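Hypoxanthine phosphoribosyltransferase (Leishmania donovani, PDB 7CMJ) catalyses the transfer of the 5-phosphoribosyl group from phosphoribosylpyrophosphate to hypoxanthine or guanine, giving IMP or GMP in purine salvage. Local coordinates at residues G183-Y186 / A187-Y190. Residues are numbered along the deposited sequence; the frame is centred on the assembly and turned at random.
Sequences GMDY and AESY. With MG (magnesium ion), chain C.
Y186 and S189 close a type I' turn in the loop between strands 179-180 and 196-199, each bonding to the other through its backbone. Y186 N donates to S189 O at 2.7 Å and S189 N donates back to Y186 O, an antiparallel hydrogen-bonded pair. A187 and E188 at the corners both adopt positive phi, as a type I' turn requires, and the compact methyl of A187 can lie over one face of the Y186 ring, its CB 4.2 Å from the centroid, a CH-pi contact. The tight side is aromatic: Y186 and Y190 run side by side, Y186 CB 3.9 Å from Y190 CD2 at that ring's edge, and both rest on I180 and L199.

The other side is wet and charged. D185 uses its two carboxylate oxygens for different partners: OD1 binds magnesium at 2.2 Å, while the anti lone pair of OD2 accepts E188 N at 2.8 Å. A chi1 of 82°, with CG between backbone N and carbonyl carbon, swings the carboxylate back over the turn to meet that N-H. Water 1 links OD2, weakly, to E188 OE1. These two acids lie close, but E188 is salt-bridged to K66, R191 and R113 of the second subunit, which probably offsets the repulsion. One carboxylate serving both turn and metal probably couples loop shape to magnesium binding, consistent with a role for D185 in binding GMP.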
ATOM      1  N   GLY A 183     -17.204  15.365  -5.180  1.00 41.18           N
ATOM      2  CA  GLY A 183     -16.020  14.606  -4.846  1.00 40.57           C
ATOM      3  C   GLY A 183     -14.877  15.418  -4.276  1.00 39.90           C
ATOM      4  O   GLY A 183     -14.048  14.865  -3.546  1.00 43.32           O
ATOM      5  N   MET A 184     -14.804  16.705  -4.581  1.00 36.46           N
ATOM      6  CA  MET A 184     -13.691  17.533  -4.140  1.00 41.71           C
ATOM      7  C   MET A 184     -13.957  18.107  -2.755  1.00 46.95           C
ATOM      8  O   MET A 184     -15.106  18.344  -2.371  1.00 51.02           O
ATOM      9  CB  MET A 184     -13.423  18.651  -5.146  1.00 36.31           C
ATOM     10  CG  MET A 184     -13.090  18.100  -6.518  1.00 33.93           C
ATOM     11  SD  MET A 184     -13.111  19.352  -7.806  1.00 43.71           S
ATOM     12  CE  MET A 184     -14.873  19.681  -7.916  1.00 42.42           C
ATOM     13  N   ASP A 185     -12.875  18.334  -2.007  1.00 46.96           N
ATOM     14  CA  ASP A 185     -12.947  18.487  -0.563  1.00 48.40           C
ATOM     15  C   ASP A 185     -12.390  19.821  -0.085  1.00 47.82           C
ATOM     16  O   ASP A 185     -11.604  20.492  -0.764  1.00 40.65           O
ATOM     17  CB  ASP A 185     -12.191  17.356   0.163  1.00 42.31           C
ATOM     18  CG  ASP A 185     -10.682  17.601   0.240  1.00 47.31           C
ATOM     19  OD1 ASP A 185     -10.031  17.693  -0.827  1.00 50.35           O
ATOM     20  OD2 ASP A 185     -10.142  17.694   1.368  1.00 52.28           O
ATOM     21  N   TYR A 186     -12.833  20.183   1.118  1.00 47.43           N
ATOM     22  CA  TYR A 186     -12.130  21.117   1.983  1.00 51.81           C
ATOM     23  C   TYR A 186     -11.941  20.463   3.342  1.00 62.10           C
ATOM     24  O   TYR A 186     -12.925  20.212   4.051  1.00 55.44           O
ATOM     25  CB  TYR A 186     -12.876  22.425   2.158  1.00 48.37           C
ATOM     26  CG  TYR A 186     -12.172  23.268   3.177  1.00 59.43           C
ATOM     27  CD1 TYR A 186     -12.795  23.647   4.363  1.00 61.50           C
ATOM     28  CD2 TYR A 186     -10.851  23.649   2.972  1.00 64.92           C
ATOM     29  CE1 TYR A 186     -12.128  24.416   5.297  1.00 62.40           C
ATOM     30  CE2 TYR A 186     -10.176  24.410   3.898  1.00 66.74           C
ATOM     31  CZ  TYR A 186     -10.813  24.791   5.052  1.00 73.77           C
ATOM     32  OH  TYR A 186     -10.107  25.552   5.950  1.00 90.76           O
ATOM     33  N   ALA A 187     -10.680  20.212   3.709  1.00 66.64           N
ATOM     34  CA  ALA A 187     -10.342  19.569   4.976  1.00 63.35           C
ATOM     35  C   ALA A 187     -11.089  18.246   5.114  1.00 60.52           C
ATOM     36  O   ALA A 187     -11.602  17.896   6.182  1.00 56.23           O
ATOM     37  CB  ALA A 187     -10.627  20.500   6.155  1.00 57.81           C
ATOM     38  N   GLU A 188     -11.169  17.522   3.995  1.00 51.87           N
ATOM     39  CA  GLU A 188     -11.872  16.258   3.831  1.00 44.83           C
ATOM     40  C   GLU A 188     -13.384  16.417   3.888  1.00 46.29           C
ATOM     41  O   GLU A 188     -14.105  15.413   3.795  1.00 51.55           O
ATOM     42  CB  GLU A 188     -11.434  15.214   4.864  1.00 35.98           C
ATOM     43  CG  GLU A 188     -10.015  14.779   4.696  1.00 38.89           C
ATOM     44  CD  GLU A 188      -9.781  14.084   3.369  1.00 42.17           C
ATOM     45  OE1 GLU A 188      -8.637  14.134   2.872  1.00 43.66           O
ATOM     46  OE2 GLU A 188     -10.736  13.489   2.823  1.00 38.10           O
ATOM     47  N   SER A 189     -13.895  17.630   4.014  1.00 49.37           N
ATOM     48  CA  SER A 189     -15.331  17.863   4.023  1.00 58.62           C
ATOM     49  C   SER A 189     -15.825  18.343   2.656  1.00 51.80           C
ATOM     50  O   SER A 189     -15.071  18.895   1.851  1.00 48.52           O
ATOM     51  CB  SER A 189     -15.708  18.883   5.105  1.00 56.13           C
ATOM     52  OG  SER A 189     -15.727  18.279   6.389  1.00 56.05           O
ATOM     53  N   TYR A 190     -17.110  18.093   2.406  1.00 42.99           N
ATOM     54  CA  TYR A 190     -17.940  18.637   1.325  1.00 40.37           C
ATOM     55  C   TYR A 190     -17.813  17.869   0.015  1.00 44.94           C
ATOM     56  O   TYR A 190     -18.355  18.330  -1.008  1.00 38.21           O
ATOM     57  CB  TYR A 190     -17.662  20.126   1.066  1.00 43.77           C
ATOM     58  CG  TYR A 190     -17.701  20.988   2.315  1.00 45.55           C
ATOM     59  CD1 TYR A 190     -18.766  20.915   3.207  1.00 47.00           C
ATOM     60  CD2 TYR A 190     -16.667  21.868   2.608  1.00 43.19           C
ATOM     61  CE1 TYR A 190     -18.804  21.701   4.355  1.00 58.38           C
ATOM     62  CE2 TYR A 190     -16.693  22.656   3.754  1.00 52.13           C
ATOM     63  CZ  TYR A 190     -17.764  22.572   4.630  1.00 61.24           C
ATOM     64  OH  TYR A 190     -17.802  23.358   5.776  1.00 62.01           O
TER
HETATM   65 MG    MG C 301      -7.959  17.762  -1.431  1.00 53.53          MG
HETATM   66  O   HOH W   1      -7.158  16.818   2.828  1.00 55.20           O
HETATM   67  O   HOH W   2      -6.789  17.569   0.581  1.00 61.97           O
HETATM   68  O   HOH W   3      -8.466  20.144  -1.812  1.00 48.18           O
HETATM   69  O   HOH W   4      -9.360  17.859  -3.223  1.00 57.88           O